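Local coordinates for protein separin (Saccharomyces cerevisiae, PDB 5U1T) that cleaves the cohesin subunit MCD1/SCC1 as a caspase-like cysteine protease at the onset of anaphase, and is held inactive by securin for most of the cell cycle, at residues A[77-82]-A[133-138]; A[111-116]-A[137-142]; A[163-168]-A[202-207]. All blocks are in the same frame, centred on the assembly; numbering follows the deposited sequence.

Contact 1 (A[77-82]-A[133-138]); sequences QHLMII and KILALQ
L135 on helix 129-142 is met by L79 and I82, which stand three residues apart on helix 69-87, and every atom that meets across the two segments is an aliphatic carbon. The closest approach is methyl to methyl, with CD2 of L79 3.8 Å from CD1 of L135. The two leucine side chains cross at about a right angle, so they touch at one methyl from each and do not lie alongside. The same CD1 of L135 also reaches the branch methyl of the isoleucine, CG2 of I82, at 4.3 Å. L135 is turned with CG beside its backbone N and anti to its carbonyl carbon (chi1 -60°), which extends the fork toward helix 69-87. The nearest alpha carbons, CA of I82 and CA of L135, are 8.1 Å apart, a separation that aliphatic side chains fill. Leucine and isoleucine suit the place: they are long enough to meet between the helices and have no polar end to satisfy where it is buried.

No hydrogen bond joins the segments, and H78 and K133 find their polar partners elsewhere. H78 uses both ring nitrogens, ND1 with Y59 and NE2 with E97. K133 sends NZ to the backbone oxygens of L117, A119 and Y163, where an ammonium group is well placed to serve several carbonyls.

Apolar side chains of another protein's chain lie against L79 and L135. Within separin, the contact joins helix 69-87 to helix 129-142 beside helix 91-103, whose L101 packs on L79 and whose I98 packs on I82.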
ATOM      1  N   GLN A  77      45.627 -33.396 -18.232  1.00 56.84           N
ATOM      2  CA  GLN A  77      46.956 -32.859 -18.506  1.00 64.75           C
ATOM      3  C   GLN A  77      47.936 -33.224 -17.404  1.00 61.24           C
ATOM      4  O   GLN A  77      49.092 -33.599 -17.659  1.00 61.27           O
ATOM      5  CB  GLN A  77      46.893 -31.344 -18.666  1.00 62.67           C
ATOM      6  CG  GLN A  77      46.335 -30.924 -20.002  1.00 65.62           C
ATOM      7  CD  GLN A  77      45.949 -29.480 -20.032  1.00 68.23           C
ATOM      8  OE1 GLN A  77      45.580 -28.961 -21.084  1.00 86.60           O
ATOM      9  NE2 GLN A  77      46.013 -28.806 -18.879  1.00 67.93           N
ATOM     10  N   HIS A  78      47.454 -33.119 -16.176  1.00 52.19           N
ATOM     11  CA  HIS A  78      48.286 -33.357 -15.012  1.00 59.87           C
ATOM     12  C   HIS A  78      48.734 -34.832 -14.967  1.00 63.94           C
ATOM     13  O   HIS A  78      49.896 -35.133 -14.655  1.00 58.73           O
ATOM     14  CB  HIS A  78      47.521 -32.952 -13.754  1.00 51.47           C
ATOM     15  CG  HIS A  78      48.390 -32.686 -12.564  1.00 52.95           C
ATOM     16  ND1 HIS A  78      47.923 -32.069 -11.430  1.00 53.03           N
ATOM     17  CD2 HIS A  78      49.692 -32.974 -12.336  1.00 53.73           C
ATOM     18  CE1 HIS A  78      48.902 -31.972 -10.547  1.00 50.34           C
ATOM     19  NE2 HIS A  78      49.981 -32.520 -11.069  1.00 58.27           N
ATOM     20  N   LEU A  79      47.805 -35.737 -15.291  1.00 60.62           N
ATOM     21  CA  LEU A  79      48.088 -37.172 -15.340  1.00 58.18           C
ATOM     22  C   LEU A  79      49.153 -37.467 -16.373  1.00 61.02           C
ATOM     23  O   LEU A  79      50.013 -38.307 -16.153  1.00 63.51           O
ATOM     24  CB  LEU A  79      46.834 -37.970 -15.666  1.00 52.84           C
ATOM     25  CG  LEU A  79      45.823 -38.138 -14.545  1.00 51.25           C
ATOM     26  CD1 LEU A  79      44.693 -39.045 -14.995  1.00 52.01           C
ATOM     27  CD2 LEU A  79      46.493 -38.662 -13.295  1.00 43.57           C
ATOM     28  N   MET A  80      49.098 -36.753 -17.490  1.00 58.66           N
ATOM     29  CA  MET A  80      50.093 -36.910 -18.528  1.00 59.76           C
ATOM     30  C   MET A  80      51.450 -36.403 -18.054  1.00 60.26           C
ATOM     31  O   MET A  80      52.478 -36.959 -18.410  1.00 64.69           O
ATOM     32  CB  MET A  80      49.668 -36.188 -19.809  1.00 60.34           C
ATOM     33  CG  MET A  80      50.459 -36.621 -21.058  1.00 73.62           C
ATOM     34  SD  MET A  80      50.535 -38.424 -21.324  1.00 71.86           S
ATOM     35  CE  MET A  80      51.545 -38.559 -22.809  1.00 80.53           C
ATOM     36  N   ILE A  81      51.451 -35.356 -17.241  1.00 64.68           N
ATOM     37  CA  ILE A  81      52.692 -34.824 -16.666  1.00 62.89           C
ATOM     38  C   ILE A  81      53.369 -35.848 -15.763  1.00 61.09           C
ATOM     39  O   ILE A  81      54.589 -36.039 -15.817  1.00 58.60           O
ATOM     40  CB  ILE A  81      52.421 -33.536 -15.873  1.00 54.27           C
ATOM     41  CG1 ILE A  81      52.066 -32.411 -16.850  1.00 51.83           C
ATOM     42  CG2 ILE A  81      53.618 -33.177 -14.992  1.00 50.46           C
ATOM     43  CD1 ILE A  81      51.754 -31.119 -16.207  1.00 51.73           C
ATOM     44  N   ILE A  82      52.557 -36.505 -14.943  1.00 56.57           N
ATOM     45  CA  ILE A  82      53.034 -37.542 -14.046  1.00 56.73           C
ATOM     46  C   ILE A  82      53.657 -38.717 -14.821  1.00 62.41           C
ATOM     47  O   ILE A  82      54.763 -39.146 -14.486  1.00 62.94           O
ATOM     48  CB  ILE A  82      51.882 -38.037 -13.123  1.00 59.79           C
ATOM     49  CG1 ILE A  82      51.449 -36.904 -12.184  1.00 58.15           C
ATOM     50  CG2 ILE A  82      52.285 -39.281 -12.322  1.00 56.80           C
ATOM     51  CD1 ILE A  82      50.171 -37.179 -11.411  1.00 56.47           C
ATOM     52  N   LYS A 133      45.860 -44.303  -8.632  1.00 51.81           N
ATOM     53  CA  LYS A 133      46.360 -45.369  -7.796  1.00 52.08           C
ATOM     54  C   LYS A 133      47.292 -46.330  -8.564  1.00 60.68           C
ATOM     55  O   LYS A 133      48.306 -46.812  -8.025  1.00 56.94           O
ATOM     56  CB  LYS A 133      45.179 -46.122  -7.183  1.00 51.21           C
ATOM     57  CG  LYS A 133      44.357 -45.282  -6.223  1.00 52.39           C
ATOM     58  CD  LYS A 133      43.406 -46.114  -5.375  1.00 54.41           C
ATOM     59  CE  LYS A 133      42.596 -45.244  -4.412  1.00 55.38           C
ATOM     60  NZ  LYS A 133      41.894 -46.077  -3.399  1.00 54.65           N
ATOM     61  N   ILE A 134      46.957 -46.595  -9.827  1.00 60.83           N
ATOM     62  CA  ILE A 134      47.787 -47.432 -10.680  1.00 56.47           C
ATOM     63  C   ILE A 134      49.135 -46.741 -10.917  1.00 62.15           C
ATOM     64  O   ILE A 134      50.186 -47.402 -10.936  1.00 66.98           O
ATOM     65  CB  ILE A 134      47.079 -47.763 -12.048  1.00 57.61           C
ATOM     66  CG1 ILE A 134      45.830 -48.616 -11.823  1.00 57.35           C
ATOM     67  CG2 ILE A 134      48.010 -48.511 -12.981  1.00 57.95           C
ATOM     68  CD1 ILE A 134      45.069 -48.909 -13.069  1.00 52.60           C
ATOM     69  N   LEU A 135      49.117 -45.421 -11.083  1.00 58.04           N
ATOM     70  CA  LEU A 135      50.364 -44.678 -11.249  1.00 59.17           C
ATOM     71  C   LEU A 135      51.187 -44.724  -9.953  1.00 59.14           C
ATOM     72  O   LEU A 135      52.408 -44.874  -9.984  1.00 59.75           O
ATOM     73  CB  LEU A 135      50.089 -43.237 -11.671  1.00 52.88           C
ATOM     74  CG  LEU A 135      49.336 -43.077 -13.004  1.00 64.66           C
ATOM     75  CD1 LEU A 135      48.782 -41.647 -13.220  1.00 58.27           C
ATOM     76  CD2 LEU A 135      50.240 -43.465 -14.137  1.00 59.06           C
ATOM     77  N   ALA A 136      50.505 -44.618  -8.819  1.00 53.17           N
ATOM     78  CA  ALA A 136      51.165 -44.690  -7.536  1.00 55.94           C
ATOM     79  C   ALA A 136      51.768 -46.074  -7.329  1.00 61.36           C
ATOM     80  O   ALA A 136      52.874 -46.206  -6.785  1.00 62.33           O
ATOM     81  CB  ALA A 136      50.198 -44.346  -6.414  1.00 51.49           C
ATOM     82  N   LEU A 137      51.059 -47.110  -7.759  1.00 60.60           N
ATOM     83  CA  LEU A 137      51.602 -48.466  -7.652  1.00 59.70           C
ATOM     84  C   LEU A 137      52.803 -48.644  -8.577  1.00 59.19           C
ATOM     85  O   LEU A 137      53.778 -49.293  -8.209  1.00 64.65           O
ATOM     86  CB  LEU A 137      50.538 -49.515  -7.961  1.00 54.61           C
ATOM     87  CG  LEU A 137      49.467 -49.679  -6.884  1.00 53.85           C
ATOM     88  CD1 LEU A 137      48.477 -50.752  -7.264  1.00 53.34           C
ATOM     89  CD2 LEU A 137      50.073 -49.973  -5.535  1.00 51.91           C
ATOM     90  N   GLN A 138      52.729 -48.059  -9.768  1.00 59.53           N
ATOM     91  CA  GLN A 138      53.844 -48.072 -10.711  1.00 56.94           C
ATOM     92  C   GLN A 138      55.078 -47.471 -10.062  1.00 61.21           C
ATOM     93  O   GLN A 138      56.165 -48.053 -10.127  1.00 70.37           O
ATOM     94  CB  GLN A 138      53.482 -47.308 -11.996  1.00 58.96           C
ATOM     95  CG  GLN A 138      54.586 -47.191 -13.057  1.00 55.76           C
ATOM     96  CD  GLN A 138      55.010 -48.536 -13.649  1.00 65.70           C
ATOM     97  OE1 GLN A 138      54.293 -49.536 -13.548  1.00 59.01           O
ATOM     98  NE2 GLN A 138      56.192 -48.560 -14.267  1.00 66.11           N
TER

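Contact 2 (A[111-116]-A[137-142]); sequences HSLKNI and LQIILK
A single methyl of L113, CD1, meets two consecutive isoleucines of helix 129-142. It lies 4.0 Å from CG2 of I139 and 4.0 Å from CG1 of I140. Relative to I139 the leucine side chain runs at about a right angle; past I140 it slides in the opposite direction. Both isoleucines hold CG1 beside the backbone N and CG2 anti to it, but as neighbours in sequence they stand about 100° apart around the helix, so L113 meets the short branch of I139 and the base of the long branch of I140. Beta-branched residues suit this role, for they offer carbon on two branches near the backbone and have no polar end to satisfy in a buried place. The nearest alpha carbons, CA of L113 and CA of I140, are 8.3 Å apart.

S112 caps the short helix 113-117 that L113 begins. Its OG accepts weak bonds from N of K114, 3.2 Å away, and from N of N115. The side chain of L113 is directed at helix 129-142.

Beyond this shell, Y149 of helix 146-158 touches both L113 and I140, and helix 91-103 adds S95 against L113 and I98 against I139. The result is a serine N-cap, followed at once by an apolar residue that packs the short helix 113-117 against helix 129-142 within the helical domain.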
ATOM      1  N   HIS A 111      49.687 -36.866   2.218  1.00 61.11           N
ATOM      2  CA  HIS A 111      51.079 -36.479   2.317  1.00 62.52           C
ATOM      3  C   HIS A 111      51.987 -37.701   2.230  1.00 63.46           C
ATOM      4  O   HIS A 111      53.121 -37.692   2.714  1.00 62.12           O
ATOM      5  CB  HIS A 111      51.331 -35.666   3.592  1.00 62.48           C
ATOM      6  CG  HIS A 111      50.672 -36.221   4.812  1.00 66.73           C
ATOM      7  ND1 HIS A 111      49.499 -35.698   5.321  1.00 70.72           N
ATOM      8  CD2 HIS A 111      51.043 -37.222   5.649  1.00 67.75           C
ATOM      9  CE1 HIS A 111      49.164 -36.375   6.411  1.00 77.62           C
ATOM     10  NE2 HIS A 111      50.083 -37.308   6.630  1.00 70.12           N
ATOM     11  N   SER A 112      51.467 -38.738   1.579  1.00 62.73           N
ATOM     12  CA  SER A 112      52.222 -39.917   1.174  1.00 55.42           C
ATOM     13  C   SER A 112      51.443 -40.653   0.097  1.00 58.85           C
ATOM     14  O   SER A 112      50.251 -40.396  -0.117  1.00 60.02           O
ATOM     15  CB  SER A 112      52.495 -40.840   2.366  1.00 59.94           C
ATOM     16  OG  SER A 112      51.347 -41.575   2.745  1.00 57.53           O
ATOM     17  N   LEU A 113      52.104 -41.583  -0.587  1.00 63.19           N
ATOM     18  CA  LEU A 113      51.412 -42.355  -1.610  1.00 54.91           C
ATOM     19  C   LEU A 113      50.400 -43.287  -0.949  1.00 54.78           C
ATOM     20  O   LEU A 113      49.436 -43.721  -1.569  1.00 56.30           O
ATOM     21  CB  LEU A 113      52.406 -43.130  -2.466  1.00 50.83           C
ATOM     22  CG  LEU A 113      53.194 -42.314  -3.497  1.00 58.55           C
ATOM     23  CD1 LEU A 113      53.990 -43.243  -4.430  1.00 52.44           C
ATOM     24  CD2 LEU A 113      52.250 -41.408  -4.294  1.00 59.60           C
ATOM     25  N   LYS A 114      50.611 -43.566   0.329  1.00 55.67           N
ATOM     26  CA  LYS A 114      49.743 -44.472   1.064  1.00 58.10           C
ATOM     27  C   LYS A 114      48.360 -43.851   1.206  1.00 56.89           C
ATOM     28  O   LYS A 114      47.344 -44.551   1.190  1.00 52.91           O
ATOM     29  CB  LYS A 114      50.363 -44.797   2.426  1.00 53.81           C
ATOM     30  CG  LYS A 114      49.423 -45.373   3.467  1.00 51.69           C
ATOM     31  CD  LYS A 114      49.540 -44.537   4.734  1.00 51.59           C
ATOM     32  CE  LYS A 114      48.684 -45.057   5.867  1.00 52.80           C
ATOM     33  NZ  LYS A 114      48.725 -44.089   7.007  1.00 58.12           N
ATOM     34  N   ASN A 115      48.336 -42.526   1.322  1.00 60.30           N
ATOM     35  CA  ASN A 115      47.088 -41.774   1.433  1.00 54.46           C
ATOM     36  C   ASN A 115      46.283 -41.780   0.109  1.00 54.41           C
ATOM     37  O   ASN A 115      45.059 -41.877   0.121  1.00 56.19           O
ATOM     38  CB  ASN A 115      47.381 -40.332   1.879  1.00 57.73           C
ATOM     39  CG  ASN A 115      47.907 -40.232   3.324  1.00 59.28           C
ATOM     40  OD1 ASN A 115      47.526 -41.009   4.207  1.00 57.92           O
ATOM     41  ND2 ASN A 115      48.760 -39.239   3.567  1.00 58.13           N
ATOM     42  N   ILE A 116      46.987 -41.676  -1.017  1.00 49.98           N
ATOM     43  CA  ILE A 116      46.422 -41.883  -2.346  1.00 48.86           C
ATOM     44  C   ILE A 116      45.765 -43.257  -2.463  1.00 58.64           C
ATOM     45  O   ILE A 116      44.573 -43.365  -2.770  1.00 61.68           O
ATOM     46  CB  ILE A 116      47.504 -41.753  -3.440  1.00 46.30           C
ATOM     47  CG1 ILE A 116      48.148 -40.364  -3.395  1.00 58.83           C
ATOM     48  CG2 ILE A 116      46.952 -42.087  -4.825  1.00 43.83           C
ATOM     49  CD1 ILE A 116      47.160 -39.202  -3.336  1.00 50.77           C
ATOM     50  N   LEU A 137      51.059 -47.110  -7.759  1.00 60.60           N
ATOM     51  CA  LEU A 137      51.602 -48.466  -7.652  1.00 59.70           C
ATOM     52  C   LEU A 137      52.803 -48.644  -8.577  1.00 59.19           C
ATOM     53  O   LEU A 137      53.778 -49.293  -8.209  1.00 64.65           O
ATOM     54  CB  LEU A 137      50.538 -49.515  -7.961  1.00 54.61           C
ATOM     55  CG  LEU A 137      49.467 -49.679  -6.884  1.00 53.85           C
ATOM     56  CD1 LEU A 137      48.477 -50.752  -7.264  1.00 53.34           C
ATOM     57  CD2 LEU A 137      50.073 -49.973  -5.535  1.00 51.91           C
ATOM     58  N   GLN A 138      52.729 -48.059  -9.768  1.00 59.53           N
ATOM     59  CA  GLN A 138      53.844 -48.072 -10.711  1.00 56.94           C
ATOM     60  C   GLN A 138      55.078 -47.471 -10.062  1.00 61.21           C
ATOM     61  O   GLN A 138      56.165 -48.053 -10.127  1.00 70.37           O
ATOM     62  CB  GLN A 138      53.482 -47.308 -11.996  1.00 58.96           C
ATOM     63  CG  GLN A 138      54.586 -47.191 -13.057  1.00 55.76           C
ATOM     64  CD  GLN A 138      55.010 -48.536 -13.649  1.00 65.70           C
ATOM     65  OE1 GLN A 138      54.293 -49.536 -13.548  1.00 59.01           O
ATOM     66  NE2 GLN A 138      56.192 -48.560 -14.267  1.00 66.11           N
ATOM     67  N   ILE A 139      54.906 -46.321  -9.417  1.00 59.50           N
ATOM     68  CA  ILE A 139      56.003 -45.628  -8.755  1.00 60.47           C
ATOM     69  C   ILE A 139      56.582 -46.482  -7.625  1.00 62.08           C
ATOM     70  O   ILE A 139      57.802 -46.659  -7.557  1.00 65.86           O
ATOM     71  CB  ILE A 139      55.548 -44.245  -8.218  1.00 61.44           C
ATOM     72  CG1 ILE A 139      55.128 -43.352  -9.388  1.00 61.03           C
ATOM     73  CG2 ILE A 139      56.658 -43.570  -7.443  1.00 55.64           C
ATOM     74  CD1 ILE A 139      54.610 -42.002  -8.987  1.00 57.66           C
ATOM     75  N   ILE A 140      55.720 -47.034  -6.765  1.00 59.74           N
ATOM     76  CA  ILE A 140      56.170 -47.887  -5.654  1.00 60.51           C
ATOM     77  C   ILE A 140      56.981 -49.056  -6.199  1.00 67.44           C
ATOM     78  O   ILE A 140      57.991 -49.495  -5.617  1.00 67.61           O
ATOM     79  CB  ILE A 140      54.984 -48.424  -4.823  1.00 63.28           C
ATOM     80  CG1 ILE A 140      54.193 -47.269  -4.210  1.00 60.06           C
ATOM     81  CG2 ILE A 140      55.470 -49.352  -3.722  1.00 59.44           C
ATOM     82  CD1 ILE A 140      52.940 -47.693  -3.490  1.00 58.78           C
ATOM     83  N   LEU A 141      56.546 -49.553  -7.345  1.00 64.91           N
ATOM     84  CA  LEU A 141      57.275 -50.607  -8.010  1.00 63.93           C
ATOM     85  C   LEU A 141      58.643 -50.137  -8.497  1.00 66.00           C
ATOM     86  O   LEU A 141      59.650 -50.737  -8.161  1.00 71.96           O
ATOM     87  CB  LEU A 141      56.459 -51.141  -9.173  1.00 69.82           C
ATOM     88  CG  LEU A 141      57.067 -52.400  -9.754  1.00 70.04           C
ATOM     89  CD1 LEU A 141      57.164 -53.451  -8.666  1.00 67.32           C
ATOM     90  CD2 LEU A 141      56.196 -52.860 -10.898  1.00 79.42           C
ATOM     91  N   LYS A 142      58.688 -49.062  -9.278  1.00 62.91           N
ATOM     92  CA  LYS A 142      59.959 -48.641  -9.859  1.00 58.05           C
ATOM     93  C   LYS A 142      60.925 -48.044  -8.840  1.00 64.10           C
ATOM     94  O   LYS A 142      62.133 -48.022  -9.074  1.00 65.46           O
ATOM     95  CB  LYS A 142      59.729 -47.652 -10.991  1.00 57.94           C
ATOM     96  CG  LYS A 142      59.021 -48.269 -12.167  1.00 66.52           C
ATOM     97  CD  LYS A 142      59.642 -49.609 -12.510  1.00 67.56           C
ATOM     98  CE  LYS A 142      60.422 -49.559 -13.809  1.00 72.14           C
ATOM     99  NZ  LYS A 142      59.524 -49.825 -14.998  1.00 83.42           N
TER

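Contact 3 (A[163-168]-A[202-207]); sequences YLLKDP and KQFKLP
L165 splits its two methyls between unlike partners on consecutive residues, the amide of Q203 and the ring of F204. CD1 lies 3.8 Å from NE2 of Q203, a van der Waals contact. CD2 meets the ring of F204 at its edge, in the ring plane, 3.9 Å from CZ. L165 is the centre of an inverse gamma turn, closed by a weak bond from N of K166 to O of L164, and its side chain points toward the other segment.

Q203 reaches out because CG is anti to its backbone N (chi1 -162°) and the chain beyond is extended. Glutamine suits this partly exposed place, since its amide can pack against a methyl while OE1 takes a hydrogen bond from NE2 of Q199 on the same helix. Its CB sits 4.2 Å above the centre of the F204 ring, covering one face, while Y200 and T176 also pack on F204.

The second segment leaves helix 190-203 through a Schellman motif. K205, at positive phi (55°), is the C-prime residue, and its N bonds to O of K202 at 3.2 Å. This is a common form of helix C-terminus, met here by the loop that follows helix 160-163.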
ATOM      1  N   TYR A 163      38.373 -49.708  -2.596  1.00 69.10           N
ATOM      2  CA  TYR A 163      39.370 -48.736  -3.027  1.00 66.04           C
ATOM      3  C   TYR A 163      39.583 -48.706  -4.535  1.00 63.27           C
ATOM      4  O   TYR A 163      40.110 -47.728  -5.061  1.00 61.77           O
ATOM      5  CB  TYR A 163      40.703 -48.985  -2.327  1.00 65.76           C
ATOM      6  CG  TYR A 163      40.602 -48.931  -0.826  1.00 66.51           C
ATOM      7  CD1 TYR A 163      40.114 -47.793  -0.178  1.00 63.30           C
ATOM      8  CD2 TYR A 163      40.998 -50.021  -0.048  1.00 66.66           C
ATOM      9  CE1 TYR A 163      40.015 -47.743   1.206  1.00 63.72           C
ATOM     10  CE2 TYR A 163      40.907 -49.983   1.331  1.00 63.99           C
ATOM     11  CZ  TYR A 163      40.413 -48.843   1.950  1.00 65.84           C
ATOM     12  OH  TYR A 163      40.327 -48.830   3.318  1.00 71.12           O
ATOM     13  N   LEU A 164      39.168 -49.754  -5.235  1.00 66.51           N
ATOM     14  CA  LEU A 164      39.570 -49.920  -6.631  1.00 68.18           C
ATOM     15  C   LEU A 164      38.442 -50.258  -7.588  1.00 70.62           C
ATOM     16  O   LEU A 164      38.268 -49.604  -8.615  1.00 74.33           O
ATOM     17  CB  LEU A 164      40.631 -51.013  -6.735  1.00 67.22           C
ATOM     18  CG  LEU A 164      42.088 -50.588  -6.888  1.00 63.32           C
ATOM     19  CD1 LEU A 164      42.291 -49.915  -8.217  1.00 67.63           C
ATOM     20  CD2 LEU A 164      42.483 -49.649  -5.795  1.00 64.46           C
ATOM     21  N   LEU A 165      37.691 -51.299  -7.250  1.00 73.40           N
ATOM     22  CA  LEU A 165      36.747 -51.916  -8.175  1.00 79.08           C
ATOM     23  C   LEU A 165      35.401 -51.221  -8.148  1.00 82.35           C
ATOM     24  O   LEU A 165      34.376 -51.831  -7.844  1.00 83.18           O
ATOM     25  CB  LEU A 165      36.586 -53.405  -7.846  1.00 80.17           C
ATOM     26  CG  LEU A 165      37.892 -54.191  -7.697  1.00 78.71           C
ATOM     27  CD1 LEU A 165      37.623 -55.634  -7.339  1.00 78.84           C
ATOM     28  CD2 LEU A 165      38.736 -54.103  -8.956  1.00 72.59           C
ATOM     29  N   LYS A 166      35.428 -49.931  -8.463  1.00 81.34           N
ATOM     30  CA  LYS A 166      34.244 -49.098  -8.533  1.00 74.94           C
ATOM     31  C   LYS A 166      34.270 -48.334  -9.839  1.00 75.17           C
ATOM     32  O   LYS A 166      33.224 -48.072 -10.424  1.00 78.51           O
ATOM     33  CB  LYS A 166      34.184 -48.113  -7.367  1.00 69.17           C
ATOM     34  CG  LYS A 166      33.680 -48.677  -6.071  1.00 68.60           C
ATOM     35  CD  LYS A 166      33.217 -47.536  -5.193  1.00 61.24           C
ATOM     36  CE  LYS A 166      32.519 -48.043  -3.963  1.00 61.79           C
ATOM     37  NZ  LYS A 166      33.397 -47.904  -2.793  1.00 63.25           N
ATOM     38  N   ASP A 167      35.470 -47.941 -10.270  1.00 73.99           N
ATOM     39  CA  ASP A 167      35.636 -47.293 -11.566  1.00 76.16           C
ATOM     40  C   ASP A 167      35.119 -48.263 -12.622  1.00 82.41           C
ATOM     41  O   ASP A 167      35.726 -49.316 -12.856  1.00 89.19           O
ATOM     42  CB  ASP A 167      37.100 -46.904 -11.821  1.00 68.31           C
ATOM     43  CG  ASP A 167      37.324 -46.316 -13.217  1.00 81.63           C
ATOM     44  OD1 ASP A 167      36.330 -45.857 -13.841  1.00 83.80           O
ATOM     45  OD2 ASP A 167      38.488 -46.306 -13.696  1.00 77.71           O
ATOM     46  N   PRO A 168      33.975 -47.933 -13.241  1.00 84.60           N
ATOM     47  CA  PRO A 168      33.339 -48.850 -14.187  1.00 81.34           C
ATOM     48  C   PRO A 168      34.208 -49.033 -15.406  1.00 80.89           C
ATOM     49  O   PRO A 168      34.056 -50.017 -16.123  1.00 88.29           O
ATOM     50  CB  PRO A 168      32.036 -48.140 -14.554  1.00 83.12           C
ATOM     51  CG  PRO A 168      31.850 -47.092 -13.516  1.00 81.21           C
ATOM     52  CD  PRO A 168      33.228 -46.673 -13.130  1.00 84.49           C
ATOM     53  N   LYS A 202      40.242 -64.097 -13.887  1.00 94.56           N
ATOM     54  CA  LYS A 202      38.914 -64.693 -14.031  1.00 93.71           C
ATOM     55  C   LYS A 202      37.861 -63.597 -14.075  1.00 94.65           C
ATOM     56  O   LYS A 202      36.982 -63.595 -14.937  1.00 94.81           O
ATOM     57  CB  LYS A 202      38.615 -65.662 -12.881  1.00 98.20           C
ATOM     58  CG  LYS A 202      37.288 -66.416 -13.007  1.00100.51           C
ATOM     59  CD  LYS A 202      37.516 -67.907 -13.234  1.00101.57           C
ATOM     60  CE  LYS A 202      36.199 -68.657 -13.398  1.00106.49           C
ATOM     61  NZ  LYS A 202      36.398 -70.087 -13.812  1.00106.81           N
ATOM     62  N   GLN A 203      37.972 -62.659 -13.141  1.00 90.96           N
ATOM     63  CA  GLN A 203      36.979 -61.613 -12.956  1.00 90.44           C
ATOM     64  C   GLN A 203      36.817 -60.725 -14.170  1.00 91.21           C
ATOM     65  O   GLN A 203      35.718 -60.241 -14.472  1.00 92.04           O
ATOM     66  CB  GLN A 203      37.366 -60.749 -11.765  1.00 91.14           C
ATOM     67  CG  GLN A 203      36.242 -59.912 -11.193  1.00 90.22           C
ATOM     68  CD  GLN A 203      36.544 -59.536  -9.765  1.00 91.64           C
ATOM     69  OE1 GLN A 203      37.351 -60.206  -9.112  1.00 91.19           O
ATOM     70  NE2 GLN A 203      35.925 -58.461  -9.273  1.00 89.46           N
ATOM     71  N   PHE A 204      37.924 -60.495 -14.857  1.00 86.45           N
ATOM     72  CA  PHE A 204      37.922 -59.535 -15.940  1.00 88.69           C
ATOM     73  C   PHE A 204      38.053 -60.235 -17.265  1.00 91.46           C
ATOM     74  O   PHE A 204      38.155 -59.593 -18.313  1.00 90.12           O
ATOM     75  CB  PHE A 204      39.038 -58.525 -15.725  1.00 94.52           C
ATOM     76  CG  PHE A 204      38.852 -57.712 -14.482  1.00 92.71           C
ATOM     77  CD1 PHE A 204      37.592 -57.236 -14.149  1.00 90.26           C
ATOM     78  CD2 PHE A 204      39.910 -57.465 -13.623  1.00 88.77           C
ATOM     79  CE1 PHE A 204      37.394 -56.510 -13.009  1.00 86.86           C
ATOM     80  CE2 PHE A 204      39.717 -56.730 -12.473  1.00 85.83           C
ATOM     81  CZ  PHE A 204      38.453 -56.254 -12.166  1.00 87.07           C
ATOM     82  N   LYS A 205      37.995 -61.564 -17.196  1.00 96.43           N
ATOM     83  CA  LYS A 205      38.069 -62.428 -18.361  1.00 93.03           C
ATOM     84  C   LYS A 205      39.341 -62.115 -19.141  1.00 97.86           C
ATOM     85  O   LYS A 205      39.291 -61.869 -20.343  1.00102.45           O
ATOM     86  CB  LYS A 205      36.838 -62.254 -19.260  1.00 94.93           C
ATOM     87  CG  LYS A 205      35.538 -61.898 -18.536  1.00 95.70           C
ATOM     88  CD  LYS A 205      35.045 -63.035 -17.666  1.00 92.81           C
ATOM     89  CE  LYS A 205      33.544 -62.924 -17.462  1.00 98.83           C
ATOM     90  NZ  LYS A 205      32.806 -62.873 -18.756  1.00 90.00           N
ATOM     91  N   LEU A 206      40.477 -62.100 -18.453  1.00 96.02           N
ATOM     92  CA  LEU A 206      41.740 -61.790 -19.106  1.00 96.22           C
ATOM     93  C   LEU A 206      42.407 -63.084 -19.543  1.00 98.79           C
ATOM     94  O   LEU A 206      42.213 -64.125 -18.912  1.00100.59           O
ATOM     95  CB  LEU A 206      42.652 -60.972 -18.175  1.00 97.18           C
ATOM     96  CG  LEU A 206      42.080 -59.613 -17.708  1.00 95.21           C
ATOM     97  CD1 LEU A 206      43.124 -58.786 -16.996  1.00 87.53           C
ATOM     98  CD2 LEU A 206      41.495 -58.818 -18.860  1.00 94.36           C
ATOM     99  N   PRO A 207      43.169 -63.034 -20.651  1.00100.10           N
ATOM    100  CA  PRO A 207      43.906 -64.204 -21.143  1.00102.81           C
ATOM    101  C   PRO A 207      45.099 -64.493 -20.269  1.00101.19           C
ATOM    102  O   PRO A 207      45.946 -63.613 -20.142  1.00101.25           O
ATOM    103  CB  PRO A 207      44.366 -63.770 -22.534  1.00104.25           C
ATOM    104  CG  PRO A 207      44.495 -62.282 -22.425  1.00101.58           C
ATOM    105  CD  PRO A 207      43.351 -61.864 -21.529  1.00103.00           C
TER

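Overall arrangement
Contacts 1 and 2 are buried and share helix 129-142, which turns L135 to helix 69-87 and, from the next turn, I139 and I140 to helix 113-117; their centres are about 10 Å apart. Both are purely aliphatic. Contact 3, with centre about 19 Å from that of contact 1, is a surface contact between loop and helix end, and there an aromatic edge and an amide take the place of the two aliphatic partners. The bond from K133 to Y163 links the helix of contact 1 to the segment 163-168 of contact 3. All three lie in the N-terminal helical part, away from the predicted catalytic C1497.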